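Local coordinates for protein RmpD (Hexulose-6-phosphate synthase) (Streptococcus mutans, PDB 3EXT) that belongs to the orotidine 5'-phosphate decarboxylase/HUMPS family and folds as a TIM barrel that holds a magnesium ion, at residues A11-N16 / V33-T38; A63-A68 / W85-C90. All coordinates share one frame; numbering follows the deposited sequence.

Contact 1: A11-N16 / V33-T38. With MG (magnesium ion), chain B.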
loop_
_atom_site.group_PDB
_atom_site.type_symbol
_atom_site.label_atom_id
_atom_site.label_comp_id
_atom_site.label_asym_id
_atom_site.label_seq_id
_atom_site.Cartn_x
_atom_site.Cartn_y
_atom_site.Cartn_z
ATOM N N ALA A 11 -16.631 -2.313 -3.068
ATOM C CA ALA A 11 -15.385 -1.586 -2.885
ATOM C C ALA A 11 -15.708 -0.103 -2.818
ATOM O O ALA A 11 -16.326 0.458 -3.742
ATOM C CB ALA A 11 -14.442 -1.876 -4.072
ATOM N N LEU A 12 -15.302 0.554 -1.736
ATOM C CA LEU A 12 -15.443 1.986 -1.648
ATOM C C LEU A 12 -14.101 2.590 -1.954
ATOM O O LEU A 12 -13.242 2.660 -1.094
ATOM C CB LEU A 12 -15.946 2.418 -0.241
ATOM C CG LEU A 12 -17.216 1.661 0.260
ATOM C CD1 LEU A 12 -17.423 1.918 1.774
ATOM C CD2 LEU A 12 -18.503 2.014 -0.602
ATOM N N ASP A 13 -13.923 3.084 -3.166
ATOM C CA ASP A 13 -12.608 3.572 -3.563
ATOM C C ASP A 13 -12.653 5.101 -3.727
ATOM O O ASP A 13 -11.876 5.669 -4.484
ATOM C CB ASP A 13 -12.145 2.866 -4.902
ATOM C CG ASP A 13 -11.893 1.311 -4.765
ATOM O OD1 ASP A 13 -11.379 0.830 -3.737
ATOM O OD2 ASP A 13 -12.192 0.543 -5.728
ATOM N N HIS A 14 -13.544 5.773 -3.004
ATOM C CA HIS A 14 -13.719 7.226 -3.086
ATOM C C HIS A 14 -12.527 8.001 -2.533
ATOM O O HIS A 14 -11.824 7.512 -1.655
ATOM C CB HIS A 14 -15.002 7.599 -2.343
ATOM C CG HIS A 14 -16.190 6.841 -2.858
ATOM N ND1 HIS A 14 -16.472 5.553 -2.462
ATOM C CD2 HIS A 14 -17.118 7.162 -3.790
ATOM C CE1 HIS A 14 -17.550 5.124 -3.103
ATOM N NE2 HIS A 14 -17.950 6.080 -3.927
ATOM N N SER A 15 -12.343 9.214 -3.010
ATOM C CA SER A 15 -11.217 10.097 -2.605
ATOM C C SER A 15 -11.652 10.989 -1.415
ATOM O O SER A 15 -10.935 11.911 -0.973
ATOM C CB SER A 15 -10.722 10.932 -3.833
ATOM O OG SER A 15 -9.897 10.091 -4.662
ATOM N N ASN A 16 -12.844 10.714 -0.892
ATOM C CA ASN A 16 -13.312 11.460 0.283
ATOM C C ASN A 16 -14.246 10.638 1.158
ATOM O O ASN A 16 -14.832 9.616 0.692
ATOM C CB ASN A 16 -13.905 12.838 -0.107
ATOM C CG ASN A 16 -15.089 12.716 -1.044
ATOM O OD1 ASN A 16 -15.934 11.866 -0.868
ATOM N ND2 ASN A 16 -15.148 13.565 -2.029
ATOM N N VAL A 33 -20.395 -7.815 1.951
ATOM C CA VAL A 33 -19.078 -7.384 2.450
ATOM C C VAL A 33 -18.964 -5.971 2.022
ATOM O O VAL A 33 -19.328 -5.638 0.874
ATOM C CB VAL A 33 -17.889 -8.165 1.820
ATOM C CG1 VAL A 33 -16.552 -7.690 2.376
ATOM C CG2 VAL A 33 -18.020 -9.702 1.986
ATOM N N ILE A 34 -18.504 -5.126 2.959
ATOM C CA ILE A 34 -18.287 -3.718 2.689
ATOM C C ILE A 34 -16.788 -3.440 2.842
ATOM O O ILE A 34 -16.179 -3.773 3.868
ATOM C CB ILE A 34 -19.142 -2.816 3.601
ATOM C CG1 ILE A 34 -20.663 -3.109 3.357
ATOM C CG2 ILE A 34 -18.802 -1.328 3.384
ATOM C CD1 ILE A 34 -21.635 -2.249 4.159
ATOM N N GLU A 35 -16.178 -2.850 1.814
ATOM C CA GLU A 35 -14.716 -2.670 1.852
ATOM C C GLU A 35 -14.314 -1.216 1.811
ATOM O O GLU A 35 -14.702 -0.515 0.872
ATOM C CB GLU A 35 -14.111 -3.389 0.642
ATOM C CG GLU A 35 -12.705 -2.959 0.342
ATOM C CD GLU A 35 -12.239 -3.279 -1.071
ATOM O OE1 GLU A 35 -12.917 -4.065 -1.822
ATOM O OE2 GLU A 35 -11.180 -2.723 -1.443
ATOM N N ALA A 36 -13.498 -0.763 2.772
ATOM C CA ALA A 36 -12.758 0.517 2.609
ATOM C C ALA A 36 -11.571 0.329 1.685
ATOM O O ALA A 36 -10.558 -0.292 2.102
ATOM C CB ALA A 36 -12.242 1.063 3.945
ATOM N N GLY A 37 -11.667 0.906 0.471
ATOM C CA GLY A 37 -10.655 0.653 -0.537
ATOM C C GLY A 37 -9.395 1.482 -0.241
ATOM O O GLY A 37 -9.460 2.461 0.532
ATOM N N THR A 38 -8.254 1.066 -0.794
ATOM C CA THR A 38 -6.945 1.666 -0.433
ATOM C C THR A 38 -6.919 3.154 -0.776
ATOM O O THR A 38 -6.317 3.985 -0.047
ATOM C CB THR A 38 -5.788 1.013 -1.239
ATOM O OG1 THR A 38 -5.972 -0.391 -1.306
ATOM C CG2 THR A 38 -4.325 1.291 -0.636
HETATM MG MG MG B . -9.692 -3.221 -2.868
HETATM O O HOH W 1 -9.796 -1.510 -3.705
HETATM O O HOH W 2 -11.381 -4.231 -4.143
HETATM O O HOH W 3 -8.398 -3.652 -4.518
HETATM O O HOH W 4 -9.379 -5.381 -2.099
#
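Ala11 and Leu12 pair in parallel with Glu35 and Ala36 in a buried strand-to-strand contact between the first two strands of the TIM barrel, near their C-terminal ends. Two backbone hydrogen bonds hold the pairing. Leu12 N donates to Glu35 O (2.9 Å), almost in line with the carbonyl, whereas Gly37 N reaches Leu12 O from above its carbonyl plane (2.8 Å). The absence of a side chain at Gly37 matters here, because Asp13 OD1 lies 3.3 Å from Gly37 CA, on the side where a CB would point.

On the face bearing Ala11 and Glu35, the Glu35 side chain leaves its strand with CG anti to the backbone N (chi1 163°) and runs on extended, with OE1 beside the Ala11 methyl (3.5 Å from CB) and OE2 binding magnesium at 2.1 Å. OE1 does not coordinate; it accepts hydrogen bonds from metal-bound water 2 and from Gln9. Asp13 stays in the second shell, its OD1 taking a hydrogen bond from metal-bound water 1 (2.8 Å).

On the other face, that of Leu12 and Ala36, the contact is apolar, with Leu12 CD1 against Ile34 CG2 (3.9 Å). Leu12 also packs on Ala20, Ala23 and Ala24 of helix 17-27, the crossover between these strands, and both Leu12 and Ile34 touch Leu52 of helix 47-55.

Contact 2: A63-A68 / W85-C90; sequences ADTKCA and WMTCIC. With MG (magnesium ion), chain B.
Thr87 points its side chain at strand 60-67, where its hydroxyl fits between Asp64 and Lys66. With OG1 held between its backbone N and carbonyl carbon (chi1 58°), it donates to Asp64 OD1 (2.7 Å), on the anti lone pair of that oxygen, and accepts from Lys66 N (2.9 Å). Asp64 OD1 also takes a weak bond from Lys66 NZ, while OD2 binds magnesium at 1.9 Å and forms a salt bridge with the same NZ (2.9 Å). Lys66 runs alongside Thr87 in the same direction, and the turn at its end (chi4 71°) brings NZ back to the carboxylate; NZ also hydrogen-bonds metal-bound water 3 and Thr38 OG1.

Across the sheet from this polar group, Thr65 OG1 bonds weakly to Thr87 O (3.1 Å). The Met86 side chain lies at about a right angle to that of Thr65, with SD 3.3 Å from Thr65 OG1; Met86 CE meets Cys67 CB (3.8 Å), and Met86 packs on Val74 of helix 71-79.

The backbone register slips by two residues between the Ala63-Met86 and Cys67-Cys88 bridges, a beta bulge. The metal site lies at the C-terminal ends of the parallel strands, where TIM barrels place their active sites, consistent with that role here.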
loop_
_atom_site.group_PDB
_atom_site.type_symbol
_atom_site.label_atom_id
_atom_site.label_comp_id
_atom_site.label_asym_id
_atom_site.label_seq_id
_atom_site.Cartn_x
_atom_site.Cartn_y
_atom_site.Cartn_z
ATOM N N ALA A 63 -10.625 -3.752 5.427
ATOM C CA ALA A 63 -9.669 -2.645 5.307
ATOM C C ALA A 63 -8.627 -3.033 4.254
ATOM O O ALA A 63 -7.703 -3.857 4.485
ATOM C CB ALA A 63 -8.991 -2.311 6.671
ATOM N N ASP A 64 -8.800 -2.453 3.072
ATOM C CA ASP A 64 -7.894 -2.758 1.965
ATOM C C ASP A 64 -6.648 -1.875 2.041
ATOM O O ASP A 64 -6.518 -0.886 1.302
ATOM C CB ASP A 64 -8.667 -2.555 0.636
ATOM C CG ASP A 64 -7.872 -2.921 -0.581
ATOM O OD1 ASP A 64 -6.783 -3.527 -0.490
ATOM O OD2 ASP A 64 -8.324 -2.529 -1.691
ATOM N N THR A 65 -5.699 -2.235 2.905
ATOM C CA THR A 65 -4.496 -1.396 3.125
ATOM C C THR A 65 -3.351 -1.785 2.189
ATOM O O THR A 65 -2.361 -1.020 2.049
ATOM C CB THR A 65 -3.958 -1.599 4.571
ATOM O OG1 THR A 65 -3.730 -2.997 4.775
ATOM C CG2 THR A 65 -4.988 -1.055 5.635
ATOM N N LYS A 66 -3.466 -2.955 1.545
ATOM C CA LYS A 66 -2.368 -3.529 0.728
ATOM C C LYS A 66 -1.055 -3.427 1.498
ATOM O O LYS A 66 -0.059 -2.966 0.968
ATOM C CB LYS A 66 -2.235 -2.822 -0.619
ATOM C CG LYS A 66 -3.344 -3.265 -1.603
ATOM C CD LYS A 66 -3.420 -2.377 -2.823
ATOM C CE LYS A 66 -4.549 -2.833 -3.800
ATOM N NZ LYS A 66 -5.928 -2.552 -3.260
ATOM N N CYS A 67 -1.067 -3.900 2.734
ATOM C CA CYS A 67 0.101 -3.784 3.620
ATOM C C CYS A 67 1.339 -4.477 3.003
ATOM O O CYS A 67 1.251 -5.629 2.613
ATOM C CB CYS A 67 -0.287 -4.453 4.916
ATOM S SG CYS A 67 0.958 -4.462 6.171
ATOM N N ALA A 68 2.483 -3.775 2.931
ATOM C CA ALA A 68 3.753 -4.336 2.454
ATOM C C ALA A 68 4.787 -4.572 3.576
ATOM O O ALA A 68 5.762 -5.280 3.345
ATOM C CB ALA A 68 4.390 -3.423 1.368
ATOM N N TRP A 85 -11.368 -8.280 7.648
ATOM C CA TRP A 85 -10.364 -8.767 6.709
ATOM C C TRP A 85 -9.451 -7.629 6.366
ATOM O O TRP A 85 -9.912 -6.495 6.242
ATOM C CB TRP A 85 -11.002 -9.295 5.416
ATOM C CG TRP A 85 -11.950 -10.493 5.604
ATOM C CD1 TRP A 85 -12.006 -11.376 6.660
ATOM C CD2 TRP A 85 -12.924 -10.923 4.659
ATOM N NE1 TRP A 85 -13.041 -12.291 6.456
ATOM C CE2 TRP A 85 -13.597 -12.042 5.217
ATOM C CE3 TRP A 85 -13.340 -10.435 3.405
ATOM C CZ2 TRP A 85 -14.626 -12.712 4.528
ATOM C CZ3 TRP A 85 -14.384 -11.102 2.730
ATOM C CH2 TRP A 85 -15.014 -12.225 3.310
ATOM N N MET A 86 -8.160 -7.891 6.286
ATOM C CA MET A 86 -7.215 -6.847 5.832
ATOM C C MET A 86 -6.397 -7.402 4.665
ATOM O O MET A 86 -5.997 -8.570 4.710
ATOM C CB MET A 86 -6.253 -6.427 6.935
ATOM C CG MET A 86 -5.566 -5.112 6.531
ATOM S SD MET A 86 -4.255 -4.531 7.622
ATOM C CE MET A 86 -2.939 -5.767 7.353
ATOM N N THR A 87 -6.101 -6.581 3.647
ATOM C CA THR A 87 -5.264 -7.066 2.566
ATOM C C THR A 87 -3.750 -6.763 2.837
ATOM O O THR A 87 -3.397 -5.707 3.400
ATOM C CB THR A 87 -5.622 -6.398 1.226
ATOM O OG1 THR A 87 -5.487 -4.983 1.353
ATOM C CG2 THR A 87 -7.063 -6.766 0.736
ATOM N N CYS A 88 -2.905 -7.684 2.381
ATOM C CA CYS A 88 -1.470 -7.486 2.249
ATOM C C CYS A 88 -1.165 -7.643 0.776
ATOM O O CYS A 88 -1.735 -8.522 0.138
ATOM C CB CYS A 88 -0.673 -8.569 3.030
ATOM S SG CYS A 88 -0.541 -8.308 4.833
ATOM N N ILE A 89 -0.263 -6.807 0.261
ATOM C CA ILE A 89 0.186 -6.879 -1.117
ATOM C C ILE A 89 1.082 -8.139 -1.240
ATOM O O ILE A 89 1.824 -8.492 -0.303
ATOM C CB ILE A 89 0.901 -5.565 -1.573
ATOM C CG1 ILE A 89 1.099 -5.482 -3.072
ATOM C CG2 ILE A 89 2.280 -5.408 -0.945
ATOM C CD1 ILE A 89 -0.166 -5.418 -3.863
ATOM N N CYS A 90 1.001 -8.801 -2.376
ATOM C CA CYS A 90 1.718 -10.082 -2.542
ATOM C C CYS A 90 3.217 -9.934 -2.389
ATOM O O CYS A 90 3.893 -10.929 -2.157
ATOM C CB CYS A 90 1.380 -10.756 -3.876
ATOM S SG CYS A 90 1.636 -9.722 -5.305
HETATM MG MG MG B . -9.692 -3.221 -2.868
HETATM O O HOH W 3 -8.398 -3.652 -4.518
HETATM O O HOH W 2 -11.381 -4.231 -4.143
HETATM O O HOH W 4 -9.379 -5.381 -2.099
HETATM O O HOH W 1 -9.796 -1.510 -3.705
#

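How the contacts relate
Contacts 1 and 2 are two non-overlapping beta-alpha-beta units, in series along the chain, the first joining strands 7-12 and 33-36 and the second strands 60-67 and 85-89. Their centres lie 13 Å apart in one closed parallel sheet, in which strands 33-36 and 60-67 are neighbours. The units meet at the magnesium ion, to which contact 1 and contact 2 each contribute one carboxylate oxygen; Glu35 OE2 and Asp64 OD2 come within 2.9 Å of each other, a closeness the metal would make tolerable. Thr38 OG1 adds a probable hydrogen bond to Asp64 O. The two central strands thus supply the protein ligands, and the outer two segments add second-shell groups, Asp13 through water 1 and Thr87 through Asp64.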